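Local coordinates for CyaB (Pseudomonas aeruginosa, PDB 3R5G), which probably makes cyclic AMP from ATP, as the class III adenylyl cyclase catalytic domain of a longer protein with transmembrane helices, at residues K9-F14 against K76-A81; F13-R18 against D60-F65; T53-V58 against Y132-R137; M84-R89 against V190-R195; M112-G117 against G152-S157. One frame throughout, in Å; residues are numbered along the deposited sequence.

Contact 1 (K9-F14 against K76-A81)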
# COMPACT_ATOMS: atom_id res chain seq x y z
N LYS A 9 20.22 -4.65 6.45
CA LYS A 9 19.93 -3.23 6.95
C LYS A 9 19.67 -2.43 5.67
O LYS A 9 20.53 -2.34 4.79
CB LYS A 9 21.13 -2.70 7.66
CG LYS A 9 20.74 -1.26 8.24
CD LYS A 9 21.80 -0.84 9.18
CE LYS A 9 21.59 -1.34 10.57
NZ LYS A 9 22.61 -0.61 11.43
N LEU A 10 18.48 -1.86 5.55
CA LEU A 10 18.07 -1.04 4.44
C LEU A 10 17.60 0.31 4.94
O LEU A 10 17.17 0.42 6.06
CB LEU A 10 16.93 -1.68 3.70
CG LEU A 10 17.06 -3.14 3.25
CD1 LEU A 10 15.80 -3.53 2.52
CD2 LEU A 10 18.20 -3.26 2.33
N THR A 11 17.68 1.32 4.06
CA THR A 11 16.88 2.56 4.24
C THR A 11 15.73 2.43 3.27
O THR A 11 15.90 2.22 2.04
CB THR A 11 17.75 3.80 4.10
OG1 THR A 11 18.70 3.86 5.15
CG2 THR A 11 16.83 5.11 4.25
N VAL A 12 14.54 2.64 3.79
CA VAL A 12 13.29 2.46 3.06
C VAL A 12 12.51 3.77 2.96
O VAL A 12 12.43 4.49 3.97
CB VAL A 12 12.33 1.40 3.75
CG1 VAL A 12 11.03 1.25 3.01
CG2 VAL A 12 13.10 0.07 3.96
N PHE A 13 12.06 4.13 1.76
CA PHE A 13 11.46 5.42 1.45
C PHE A 13 10.07 5.16 0.89
O PHE A 13 9.88 4.29 0.00
CB PHE A 13 12.35 6.04 0.33
CG PHE A 13 11.73 7.20 -0.33
CD1 PHE A 13 12.11 8.50 0.09
CD2 PHE A 13 10.76 7.06 -1.36
CE1 PHE A 13 11.57 9.62 -0.56
CE2 PHE A 13 10.18 8.24 -2.00
CZ PHE A 13 10.58 9.51 -1.60
N PHE A 14 9.08 5.90 1.43
CA PHE A 14 7.79 5.97 0.85
C PHE A 14 7.38 7.37 0.57
O PHE A 14 7.68 8.26 1.39
CB PHE A 14 6.67 5.39 1.80
CG PHE A 14 6.67 3.87 1.90
CD1 PHE A 14 7.50 3.24 2.75
CD2 PHE A 14 5.84 3.11 1.06
CE1 PHE A 14 7.44 1.85 2.91
CE2 PHE A 14 5.89 1.70 1.12
CZ PHE A 14 6.64 1.08 2.11
N LYS A 76 26.03 5.82 3.87
CA LYS A 76 25.80 6.33 2.51
C LYS A 76 24.48 5.89 1.91
O LYS A 76 23.88 6.65 1.18
CB LYS A 76 26.95 5.94 1.51
CG LYS A 76 28.19 6.73 1.80
CD LYS A 76 29.27 6.30 0.69
CE LYS A 76 30.67 6.72 1.05
NZ LYS A 76 30.81 8.15 1.47
N ASP A 77 23.97 4.73 2.30
CA ASP A 77 22.67 4.31 1.80
C ASP A 77 21.58 5.27 2.34
O ASP A 77 20.67 5.65 1.61
CB ASP A 77 22.30 2.84 2.17
CG ASP A 77 23.17 1.78 1.50
OD1 ASP A 77 23.81 2.05 0.48
OD2 ASP A 77 23.17 0.66 2.00
N ALA A 78 21.70 5.59 3.60
CA ALA A 78 20.72 6.53 4.23
C ALA A 78 20.88 7.93 3.68
O ALA A 78 19.84 8.57 3.38
CB ALA A 78 20.92 6.53 5.75
N VAL A 79 22.12 8.43 3.56
CA VAL A 79 22.30 9.74 2.95
C VAL A 79 21.70 9.73 1.52
O VAL A 79 21.08 10.71 1.09
CB VAL A 79 23.76 10.11 2.91
CG1 VAL A 79 24.03 11.37 2.08
CG2 VAL A 79 24.18 10.35 4.37
N ALA A 80 21.95 8.65 0.73
CA ALA A 80 21.41 8.62 -0.60
C ALA A 80 19.86 8.68 -0.66
O ALA A 80 19.24 9.46 -1.45
CB ALA A 80 21.92 7.34 -1.34
N ALA A 81 19.21 7.93 0.29
CA ALA A 81 17.76 7.89 0.28
C ALA A 81 17.26 9.31 0.64
O ALA A 81 16.31 9.75 0.06
CB ALA A 81 17.27 6.92 1.37
O HOH W 1 21.88 0.07 4.39
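Thr11 carries this contact, with its two branches resting on different alanines of the helix. Its methyl, CG2, lies anti to the backbone N (OG1 then sits at chi1 -65°) and meets the methyl of Ala81: CG2 to Ala81 CB is only 3.4 Å, tighter than ordinary carbon-carbon contact. The hydroxyl turns the other way, lying over the helix backbone with OG1 3.5 Å from Ala78 CA. Alanines at these positions let the strand come close, and the axes of the two short segments pass 7.9 Å apart. They run almost in the same direction, at 6°. Phe13 adds a lighter touch, its CD1 4.4 Å from Ala81 O. One helical turn before Ala81, Asp77 is joined to the strand through a water, which donates to Lys9 O at 2.8 Å and to Asp77 OD2, also at 2.8 Å. Next come the groups that hold these in place. The OG1 of Thr11 is hydrogen-bonded to the hydroxyl of Thr116 on the neighbouring strand, so it does not look to the helix for a partner. Asp77 is fixed by Thr71 and the backbone N of Gln72. Leu10 and Val12 point away, Val12 touching Ala142 of helix 137-148. Small residues of helix 74-100 against alternate side chains of strand 6-18 build the helix-on-sheet layer of the ferredoxin-like core found in class III cyclases.

Contact 2 (F13-R18 against D60-F65)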
# COMPACT_ATOMS: atom_id res chain seq x y z
N PHE A 13 12.06 4.13 1.76
CA PHE A 13 11.46 5.42 1.45
C PHE A 13 10.07 5.16 0.89
O PHE A 13 9.88 4.29 0.00
CB PHE A 13 12.35 6.04 0.33
CG PHE A 13 11.73 7.20 -0.33
CD1 PHE A 13 12.11 8.50 0.09
CD2 PHE A 13 10.76 7.06 -1.36
CE1 PHE A 13 11.57 9.62 -0.56
CE2 PHE A 13 10.18 8.24 -2.00
CZ PHE A 13 10.58 9.51 -1.60
N PHE A 14 9.08 5.90 1.43
CA PHE A 14 7.79 5.97 0.85
C PHE A 14 7.38 7.37 0.57
O PHE A 14 7.68 8.26 1.39
CB PHE A 14 6.67 5.39 1.80
CG PHE A 14 6.67 3.87 1.90
CD1 PHE A 14 7.50 3.24 2.75
CD2 PHE A 14 5.84 3.11 1.06
CE1 PHE A 14 7.44 1.85 2.91
CE2 PHE A 14 5.89 1.70 1.12
CZ PHE A 14 6.64 1.08 2.11
N SER A 15 6.65 7.60 -0.48
CA SER A 15 6.08 8.94 -0.71
C SER A 15 4.71 8.86 -1.31
O SER A 15 4.33 7.86 -1.89
CB SER A 15 6.95 9.75 -1.63
OG SER A 15 7.00 9.17 -2.97
N ASP A 16 3.94 9.94 -1.17
CA ASP A 16 2.74 10.05 -1.97
C ASP A 16 2.47 11.52 -2.26
O ASP A 16 3.19 12.42 -1.73
CB ASP A 16 1.51 9.40 -1.28
CG ASP A 16 1.05 10.13 -0.04
OD1 ASP A 16 0.77 11.32 -0.06
OD2 ASP A 16 0.99 9.46 1.01
N ILE A 17 1.47 11.79 -3.11
CA ILE A 17 1.11 13.19 -3.42
C ILE A 17 -0.14 13.61 -2.68
O ILE A 17 -1.23 13.08 -2.92
CB ILE A 17 0.88 13.39 -4.92
CG1 ILE A 17 2.08 12.93 -5.68
CG2 ILE A 17 0.56 14.79 -5.20
CD1 ILE A 17 1.74 12.74 -7.22
N ARG A 18 -0.04 14.55 -1.74
CA ARG A 18 -1.25 15.06 -1.06
C ARG A 18 -2.00 15.90 -2.06
O ARG A 18 -1.40 16.69 -2.77
CB ARG A 18 -0.86 15.89 0.18
CG ARG A 18 -0.23 15.08 1.30
CD ARG A 18 -1.28 14.21 1.92
NE ARG A 18 -1.47 12.99 1.13
CZ ARG A 18 -2.39 12.08 1.41
NH1 ARG A 18 -2.54 10.96 0.66
NH2 ARG A 18 -3.16 12.29 2.45
N ASP A 60 -0.22 6.75 -6.82
CA ASP A 60 0.80 7.81 -6.73
C ASP A 60 1.81 7.51 -5.63
O ASP A 60 2.77 8.27 -5.52
CB ASP A 60 0.15 9.16 -6.39
CG ASP A 60 -0.72 9.08 -5.11
OD1 ASP A 60 -1.54 8.17 -4.97
OD2 ASP A 60 -0.57 9.89 -4.17
N CYS A 61 1.58 6.44 -4.87
CA CYS A 61 2.56 6.07 -3.86
C CYS A 61 3.83 5.40 -4.43
O CYS A 61 3.70 4.50 -5.27
CB CYS A 61 1.92 5.10 -2.90
SG CYS A 61 3.06 4.60 -1.51
N VAL A 62 5.01 5.89 -4.08
CA VAL A 62 6.27 5.36 -4.56
C VAL A 62 7.06 4.73 -3.41
O VAL A 62 7.15 5.30 -2.32
CB VAL A 62 7.13 6.49 -5.07
CG1 VAL A 62 8.56 6.14 -5.37
CG2 VAL A 62 6.51 7.15 -6.33
N MET A 63 7.61 3.53 -3.54
CA MET A 63 8.39 2.84 -2.55
C MET A 63 9.76 2.57 -3.15
O MET A 63 9.82 2.03 -4.28
CB MET A 63 7.67 1.54 -2.28
CG MET A 63 8.30 0.74 -1.28
SD MET A 63 7.43 -0.91 -1.13
CE MET A 63 8.65 -1.67 -0.10
N VAL A 64 10.82 2.99 -2.50
CA VAL A 64 12.22 2.83 -2.95
C VAL A 64 13.01 2.34 -1.79
O VAL A 64 12.71 2.75 -0.63
CB VAL A 64 12.79 4.15 -3.47
CG1 VAL A 64 14.28 4.01 -3.92
CG2 VAL A 64 11.83 4.77 -4.55
N PHE A 65 13.96 1.43 -1.98
CA PHE A 65 14.83 1.10 -0.89
C PHE A 65 16.29 1.14 -1.26
O PHE A 65 16.63 1.01 -2.47
CB PHE A 65 14.42 -0.21 -0.22
CG PHE A 65 14.41 -1.41 -1.16
CD1 PHE A 65 15.55 -2.18 -1.33
CD2 PHE A 65 13.25 -1.77 -1.75
CE1 PHE A 65 15.46 -3.40 -2.15
CE2 PHE A 65 13.13 -2.96 -2.58
CZ PHE A 65 14.28 -3.73 -2.79
O HOH W 2 4.71 9.76 -4.48
O HOH W 3 -1.96 10.40 -2.26
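Strands 6-18 and 61-66 form the central antiparallel pair of the class III cyclase core, ending at two aspartates, Asp16 and Asp60, that probably correspond to the family's metal-binding pair. Phe13 with Val64 and Ser15 with Val62 are hydrogen-bonded pairs; Phe13 N to Val64 O, at 2.8 Å, is the shortest of their four bonds. Phe14 with Met63 is the non-hydrogen-bonded pair between them. Here the extended Met63 lies alongside the ring, its CG 4.0 Å from the Phe14 ring centroid in an off-centre CH-pi contact, while Cys61 SG comes to the ring edge. Ser15 OG sits 3.4 Å from Val62 CB, and a water links this hydroxyl to Asp60 O. Where regular pairing stops, Asp60 continues it with its side chain: OD2 accepts Ile17 N at 3.0 Å through the anti lone pair. A second water donates to Asp60 OD2 at 2.4 Å and bonds Ile17 O and Arg18 NH1. Asp16 OD2 makes a salt bridge to Arg111, and OD1 one to Arg18 NE whose hydrogen bond is weak. Asp16 OD1 and Asp60 OD2 stay 4.6 Å apart; like charges this close, partly offset by the arginines, may raise a pKa and would suit a divalent-metal site.

Contact 3 (T53-V58 against Y132-R137)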
# COMPACT_ATOMS: atom_id res chain seq x y z
N THR A 53 16.65 1.33 -5.29
CA THR A 53 15.94 0.25 -5.92
C THR A 53 14.48 0.53 -5.84
O THR A 53 13.86 0.62 -4.76
CB THR A 53 16.25 -1.08 -5.14
OG1 THR A 53 17.70 -1.36 -5.09
CG2 THR A 53 15.38 -2.29 -5.69
N ILE A 54 13.88 0.74 -6.98
CA ILE A 54 12.46 1.03 -7.08
C ILE A 54 11.69 -0.23 -6.86
O ILE A 54 11.85 -1.24 -7.61
CB ILE A 54 12.05 1.74 -8.39
CG1 ILE A 54 12.91 2.97 -8.54
CG2 ILE A 54 10.59 2.05 -8.32
CD1 ILE A 54 12.88 3.56 -9.98
N ASP A 55 10.81 -0.20 -5.87
CA ASP A 55 10.12 -1.43 -5.53
C ASP A 55 8.87 -1.53 -6.31
O ASP A 55 8.64 -2.50 -7.05
CB ASP A 55 9.80 -1.55 -4.06
CG ASP A 55 9.14 -2.89 -3.74
OD1 ASP A 55 8.12 -3.25 -4.40
OD2 ASP A 55 9.62 -3.53 -2.80
N LYS A 56 8.02 -0.54 -6.16
CA LYS A 56 6.72 -0.56 -6.82
C LYS A 56 6.11 0.80 -6.65
O LYS A 56 6.59 1.69 -5.82
CB LYS A 56 5.77 -1.61 -6.22
CG LYS A 56 5.40 -1.27 -4.76
CD LYS A 56 4.40 -2.22 -4.13
CE LYS A 56 4.78 -3.68 -4.36
NZ LYS A 56 5.75 -4.09 -3.33
N PHE A 57 5.12 1.00 -7.50
CA PHE A 57 4.22 2.08 -7.37
C PHE A 57 2.84 1.51 -7.03
O PHE A 57 2.39 0.42 -7.55
CB PHE A 57 4.10 2.92 -8.65
CG PHE A 57 5.41 3.32 -9.25
CD1 PHE A 57 5.65 3.05 -10.58
CD2 PHE A 57 6.40 3.93 -8.51
CE1 PHE A 57 6.89 3.43 -11.15
CE2 PHE A 57 7.59 4.34 -9.04
CZ PHE A 57 7.85 4.09 -10.42
N VAL A 58 2.15 2.21 -6.15
CA VAL A 58 0.76 1.89 -5.83
C VAL A 58 -0.03 3.16 -6.06
O VAL A 58 -0.06 4.04 -5.19
CB VAL A 58 0.60 1.37 -4.42
CG1 VAL A 58 -0.87 0.98 -4.18
CG2 VAL A 58 1.51 0.13 -4.21
N TYR A 132 10.36 -9.25 -6.51
CA TYR A 132 11.48 -9.07 -5.59
C TYR A 132 11.19 -7.83 -4.77
O TYR A 132 10.96 -6.76 -5.35
CB TYR A 132 12.71 -8.73 -6.49
CG TYR A 132 13.91 -8.71 -5.73
CD1 TYR A 132 14.58 -9.90 -5.37
CD2 TYR A 132 14.41 -7.50 -5.25
CE1 TYR A 132 15.73 -9.88 -4.64
CE2 TYR A 132 15.56 -7.45 -4.55
CZ TYR A 132 16.24 -8.62 -4.20
OH TYR A 132 17.39 -8.68 -3.49
N THR A 133 11.09 -7.98 -3.44
CA THR A 133 10.54 -6.85 -2.61
C THR A 133 10.95 -7.09 -1.17
O THR A 133 11.77 -7.95 -0.88
CB THR A 133 9.05 -6.70 -2.83
OG1 THR A 133 8.49 -5.59 -2.07
CG2 THR A 133 8.34 -8.02 -2.47
N ILE A 134 10.46 -6.27 -0.22
CA ILE A 134 10.92 -6.31 1.16
C ILE A 134 9.70 -6.26 2.06
O ILE A 134 8.62 -5.71 1.68
CB ILE A 134 11.84 -5.05 1.47
CG1 ILE A 134 11.13 -3.72 1.08
CG2 ILE A 134 13.14 -5.18 0.57
CD1 ILE A 134 11.95 -2.41 1.59
N ILE A 135 9.90 -6.86 3.22
CA ILE A 135 8.87 -6.87 4.27
C ILE A 135 9.51 -6.73 5.65
O ILE A 135 10.71 -7.00 5.86
CB ILE A 135 8.05 -8.18 4.17
CG1 ILE A 135 8.93 -9.39 4.46
CG2 ILE A 135 7.33 -8.33 2.88
CD1 ILE A 135 8.14 -10.81 4.44
N GLY A 136 8.70 -6.36 6.67
CA GLY A 136 9.19 -6.32 8.02
C GLY A 136 8.67 -5.09 8.73
O GLY A 136 8.11 -4.13 8.08
N ARG A 137 8.74 -5.12 10.05
CA ARG A 137 8.37 -3.95 10.87
C ARG A 137 9.01 -2.63 10.44
O ARG A 137 8.37 -1.58 10.53
CB ARG A 137 8.67 -4.27 12.34
CG ARG A 137 8.30 -3.28 13.37
CD ARG A 137 8.59 -3.94 14.78
NE ARG A 137 10.01 -4.00 15.17
CZ ARG A 137 10.46 -3.70 16.41
NH1 ARG A 137 9.62 -3.30 17.37
NH2 ARG A 137 11.77 -3.78 16.69
O HOH W 4 8.98 -5.27 -6.51
O HOH W 5 5.97 -5.53 -1.36
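The side chain of Asp55 leaves the strand with CB pointing toward 132-137, and CG, anti to the backbone N (chi1 -177°), carries the carboxylate obliquely across Thr133. At CG the carboxylate meets Thr133, whose OG1 is 3.2 Å away. The two oxygens then take different partners. OD2 accepts the hydroxyl proton of Thr133 OG1 on its syn lone pair in a very short bond of 2.5 Å. OD1 forms a salt bridge with the next residue, Lys56 NZ at 2.7 Å, the ammonium standing 37° out of the carboxylate plane. Lys56 gets there by folding back: its chain bends at both chi3 and chi4. A water completes the ring, accepting from Lys56 NZ at 2.5 Å and donating to Thr133 OG1 at 2.6 Å, so the hydroxyl donates one hydrogen bond and accepts another. The segments cross at 83°, and side chains and water do most of the joining. Behind, a second water sits 2.7 Å from Tyr132 O and also close to Asp55 O. The dimer partner is near: Lys56 packs on Phe57 of the second subunit. In class III cyclases a lysine and an aspartate or threonine at these positions read the purine ring; Lys56 and Thr133, both held by Asp55 and bridged by a water, are consistent with an adenine-recognition site.

Contact 4 (M84-R89 against V190-R195)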
# COMPACT_ATOMS: atom_id res chain seq x y z
N MET A 84 17.82 11.77 -2.13
CA MET A 84 16.85 11.54 -3.18
C MET A 84 15.53 12.23 -2.84
O MET A 84 14.92 12.93 -3.68
CB MET A 84 16.73 10.04 -3.32
CG MET A 84 15.67 9.66 -4.32
SD MET A 84 15.08 7.97 -4.27
CE MET A 84 14.18 8.13 -2.68
N GLY A 85 15.11 12.09 -1.58
CA GLY A 85 13.85 12.77 -1.21
C GLY A 85 13.93 14.28 -1.31
O GLY A 85 12.96 14.88 -1.80
N ILE A 86 15.06 14.87 -0.89
CA ILE A 86 15.27 16.31 -1.03
C ILE A 86 15.12 16.73 -2.50
O ILE A 86 14.44 17.71 -2.85
CB ILE A 86 16.56 16.75 -0.46
CG1 ILE A 86 16.51 16.66 1.10
CG2 ILE A 86 16.97 18.17 -0.96
CD1 ILE A 86 17.90 16.71 1.76
N ALA A 87 15.79 15.91 -3.36
CA ALA A 87 15.72 16.18 -4.74
C ALA A 87 14.36 16.05 -5.35
O ALA A 87 13.98 16.82 -6.27
CB ALA A 87 16.75 15.23 -5.46
N MET A 88 13.55 15.06 -4.95
CA MET A 88 12.21 14.89 -5.43
C MET A 88 11.36 16.07 -4.99
O MET A 88 10.52 16.51 -5.79
CB MET A 88 11.62 13.58 -4.90
CG MET A 88 12.29 12.33 -5.51
SD MET A 88 11.66 10.86 -4.69
CE MET A 88 12.14 9.62 -5.90
N ARG A 89 11.52 16.51 -3.75
CA ARG A 89 10.70 17.65 -3.28
C ARG A 89 11.06 18.89 -4.11
O ARG A 89 10.10 19.69 -4.44
CB ARG A 89 11.00 17.82 -1.79
CG ARG A 89 10.25 19.00 -1.20
CD ARG A 89 10.20 19.00 0.32
NE ARG A 89 11.56 19.16 0.82
CZ ARG A 89 11.88 19.04 2.14
NH1 ARG A 89 10.86 18.79 3.01
NH2 ARG A 89 13.11 19.19 2.58
N VAL A 190 13.41 16.74 7.62
CA VAL A 190 14.62 17.04 6.88
C VAL A 190 14.47 18.39 6.19
O VAL A 190 13.43 18.70 5.59
CB VAL A 190 14.79 15.90 5.79
CG1 VAL A 190 15.95 16.31 4.88
CG2 VAL A 190 15.20 14.65 6.43
N VAL A 191 15.50 19.22 6.40
CA VAL A 191 15.46 20.62 5.96
C VAL A 191 16.59 20.80 4.93
O VAL A 191 17.72 20.36 5.13
CB VAL A 191 15.71 21.53 7.17
CG1 VAL A 191 15.86 22.99 6.77
CG2 VAL A 191 14.57 21.36 8.12
N ASP A 192 16.27 21.42 3.82
CA ASP A 192 17.27 21.60 2.78
C ASP A 192 18.30 22.53 3.24
O ASP A 192 18.04 23.51 3.99
CB ASP A 192 16.56 22.29 1.62
CG ASP A 192 15.65 21.32 0.85
OD1 ASP A 192 15.43 20.18 1.31
OD2 ASP A 192 15.18 21.69 -0.26
N SER A 193 19.53 22.31 2.85
CA SER A 193 20.62 23.17 3.26
C SER A 193 21.69 23.23 2.20
O SER A 193 21.55 22.57 1.07
CB SER A 193 21.23 22.75 4.63
OG SER A 193 21.86 21.46 4.63
N ARG A 194 22.76 24.00 2.53
CA ARG A 194 23.63 24.38 1.43
C ARG A 194 24.33 23.15 0.88
O ARG A 194 24.56 23.12 -0.35
CB ARG A 194 24.65 25.54 1.77
CG ARG A 194 24.14 27.01 1.38
CD ARG A 194 23.22 27.53 2.50
NE ARG A 194 23.56 26.64 3.60
CZ ARG A 194 22.74 26.06 4.47
NH1 ARG A 194 23.29 25.23 5.36
NH2 ARG A 194 21.42 26.28 4.48
N ARG A 195 24.62 22.15 1.68
CA ARG A 195 25.52 21.08 1.26
C ARG A 195 24.75 19.90 0.69
O ARG A 195 25.35 18.85 0.49
CB ARG A 195 26.38 20.58 2.39
CG ARG A 195 27.05 21.76 3.10
CD ARG A 195 28.33 21.91 2.45
NE ARG A 195 29.13 20.71 2.68
CZ ARG A 195 30.03 20.19 1.84
NH1 ARG A 195 30.25 20.68 0.58
NH2 ARG A 195 30.67 19.09 2.21
O HOH W 6 13.68 19.78 -1.08
O HOH W 7 10.78 18.24 5.94
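Arg89 NH2 uses both of its protons on the other segment, and two bonds grip it: Asp192 OD1 at 2.8 Å, a salt bridge, and Val190 O at 3.1 Å, the straighter of the two at 170°. This joins helix 74-100, packed on the sheet of the class III cyclase catalytic domain, to the end of strand 185-190 and the loop after it. Both acceptors lie at the guanidinium edge, but neither is approached in its own plane: NH2 stands 49° above the carboxylate of Asp192. One water accepts from Arg89 NE and donates to Asp192 OD2 (2.6 Å) and Ile86 O; the other accepts from NH1 and donates to Val190 O at 2.7 Å. NH1 also bonds Gly152 O, so all five N-H groups have partners and the plane should hardly rotate. Arg89 leaves the helix with CG anti to the backbone N and then bends at chi3, which brings the guanidinium edge-on to the loop, tip to tip with Asp192, their planes 58° apart. One turn earlier, Ile86 packs at about a right angle to Val190, CD1 to CG1 at 3.7 Å. Its other branch slides along the carboxylate, Ile86 CG2 lying 3.4 Å from Asp192 OD1.

Contact 5 (M112-G117 against G152-S157)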
# COMPACT_ATOMS: atom_id res chain seq x y z
N MET A 112 6.79 12.48 2.40
CA MET A 112 7.72 11.35 2.44
C MET A 112 8.00 10.86 3.83
O MET A 112 8.08 11.70 4.75
CB MET A 112 9.09 11.80 1.83
CG MET A 112 8.85 12.31 0.41
SD MET A 112 10.43 12.94 -0.28
CE MET A 112 9.86 14.48 -0.68
N GLY A 113 8.25 9.55 3.96
CA GLY A 113 8.63 8.94 5.20
C GLY A 113 9.85 8.06 4.95
O GLY A 113 9.81 7.36 3.91
N ILE A 114 10.84 8.03 5.83
CA ILE A 114 12.08 7.27 5.58
C ILE A 114 12.45 6.64 6.88
O ILE A 114 12.48 7.35 7.92
CB ILE A 114 13.18 8.19 5.02
CG1 ILE A 114 12.66 8.85 3.76
CG2 ILE A 114 14.44 7.36 4.78
CD1 ILE A 114 13.69 9.91 3.18
N ASN A 115 12.83 5.36 6.88
CA ASN A 115 13.31 4.72 8.07
C ASN A 115 14.43 3.81 7.68
O ASN A 115 14.47 3.31 6.54
CB ASN A 115 12.15 3.90 8.69
CG ASN A 115 12.58 3.07 9.90
OD1 ASN A 115 13.22 3.61 10.83
ND2 ASN A 115 12.30 1.78 9.87
N THR A 116 15.32 3.47 8.57
CA THR A 116 16.44 2.57 8.35
C THR A 116 16.39 1.47 9.41
O THR A 116 16.13 1.72 10.55
CB THR A 116 17.72 3.33 8.56
OG1 THR A 116 17.78 4.46 7.68
CG2 THR A 116 19.03 2.43 8.39
N GLY A 117 16.56 0.24 8.98
CA GLY A 117 16.62 -0.91 9.93
C GLY A 117 16.63 -2.20 9.15
O GLY A 117 16.66 -2.22 7.90
N GLY A 152 4.64 18.33 1.92
CA GLY A 152 5.89 19.01 1.81
C GLY A 152 6.98 18.61 2.77
O GLY A 152 8.06 19.24 2.72
N GLU A 153 6.69 17.64 3.59
CA GLU A 153 7.61 17.28 4.70
C GLU A 153 8.25 15.93 4.37
O GLU A 153 7.64 15.06 3.66
CB GLU A 153 6.74 17.09 5.94
CG GLU A 153 7.41 16.90 7.23
CD GLU A 153 6.37 17.05 8.37
OE1 GLU A 153 5.43 16.30 8.46
OE2 GLU A 153 6.53 17.96 9.21
N ILE A 154 9.50 15.80 4.79
CA ILE A 154 10.17 14.55 4.77
C ILE A 154 10.40 14.19 6.23
O ILE A 154 11.22 14.84 6.97
CB ILE A 154 11.55 14.68 4.11
CG1 ILE A 154 11.36 15.13 2.73
CG2 ILE A 154 12.28 13.33 4.14
CD1 ILE A 154 12.69 15.45 1.93
N LEU A 155 9.77 13.13 6.64
CA LEU A 155 9.90 12.68 8.05
C LEU A 155 10.80 11.48 8.14
O LEU A 155 10.61 10.51 7.32
CB LEU A 155 8.57 12.27 8.69
CG LEU A 155 7.58 13.39 8.96
CD1 LEU A 155 6.43 12.86 9.86
CD2 LEU A 155 8.30 14.47 9.78
N ILE A 156 11.76 11.40 9.05
CA ILE A 156 12.63 10.27 9.17
C ILE A 156 12.66 9.81 10.63
O ILE A 156 12.33 10.62 11.57
CB ILE A 156 14.08 10.68 8.75
CG1 ILE A 156 14.77 11.73 9.67
CG2 ILE A 156 14.03 11.18 7.32
CD1 ILE A 156 16.26 11.94 9.40
N SER A 157 13.03 8.60 10.86
CA SER A 157 13.20 8.05 12.22
C SER A 157 14.55 8.40 12.76
O SER A 157 15.46 8.93 12.12
CB SER A 157 13.00 6.55 12.13
OG SER A 157 14.15 6.02 11.42
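Met112 and Ile154 stand side by side, pointing the same way from neighbouring parallel strands. Each has CG or CG1 anti to its carbonyl carbon, so the chains rise together, and Met112 then bends at chi3 to bring CE to 3.8 Å from Ile154 CG1. Ile114 follows the same rotamer and leans back along the row, its CD1 3.8 Å from Ile154 CG2. Ile156 is turned differently: CG1 takes the crowded position between N and carbonyl carbon (chi1 65°), so its end leads away from Ile114, giving Ile114 CB only the CG2 methyl, and the side chain touches Tyr161 and Ile164 of helix 158-164. Helix 74-100 covers Met112, Ile114 and Ile154 on this face. Beneath them the backbones alternate bonds in parallel fashion, Leu155 N to Met112 O being the straightest at 177°. Past the aliphatic row, Asn115 and Ser157 meet. Ser157 OG donates in the carbonyl plane to a lone pair of Asn115 OD1 at 2.6 Å, while the amide's ND2 is held by Glu138. The serine side chain also caps a backbone N. This is a parallel strand pair of the cyclase sheet, with strand 154-157 passing into helix 158-164 at the Ser157 N-cap.

All five contacts lie in the cyclase catalytic domain and are knitted round one mixed sheet. Contacts 1 and 2 start from strand 6-18 and share Phe13 and Phe14; contact 5 adds the strands on its other side, bonding Phe14 through Gly113. Helix 74-100 serves contacts 1 and 4, whose centres are about 14 Å apart, and Phe13 packs on its Met84 and Met88. Along the chain, contact 5 falls between the two segments of contact 4, while contacts 2 and 3 interleave. Contacts 3 and 4 lie on opposite sides of the chain's centre, their centres about 23 Å apart, so the probable purine-reading end, near the second subunit, is far from the C-terminal tie.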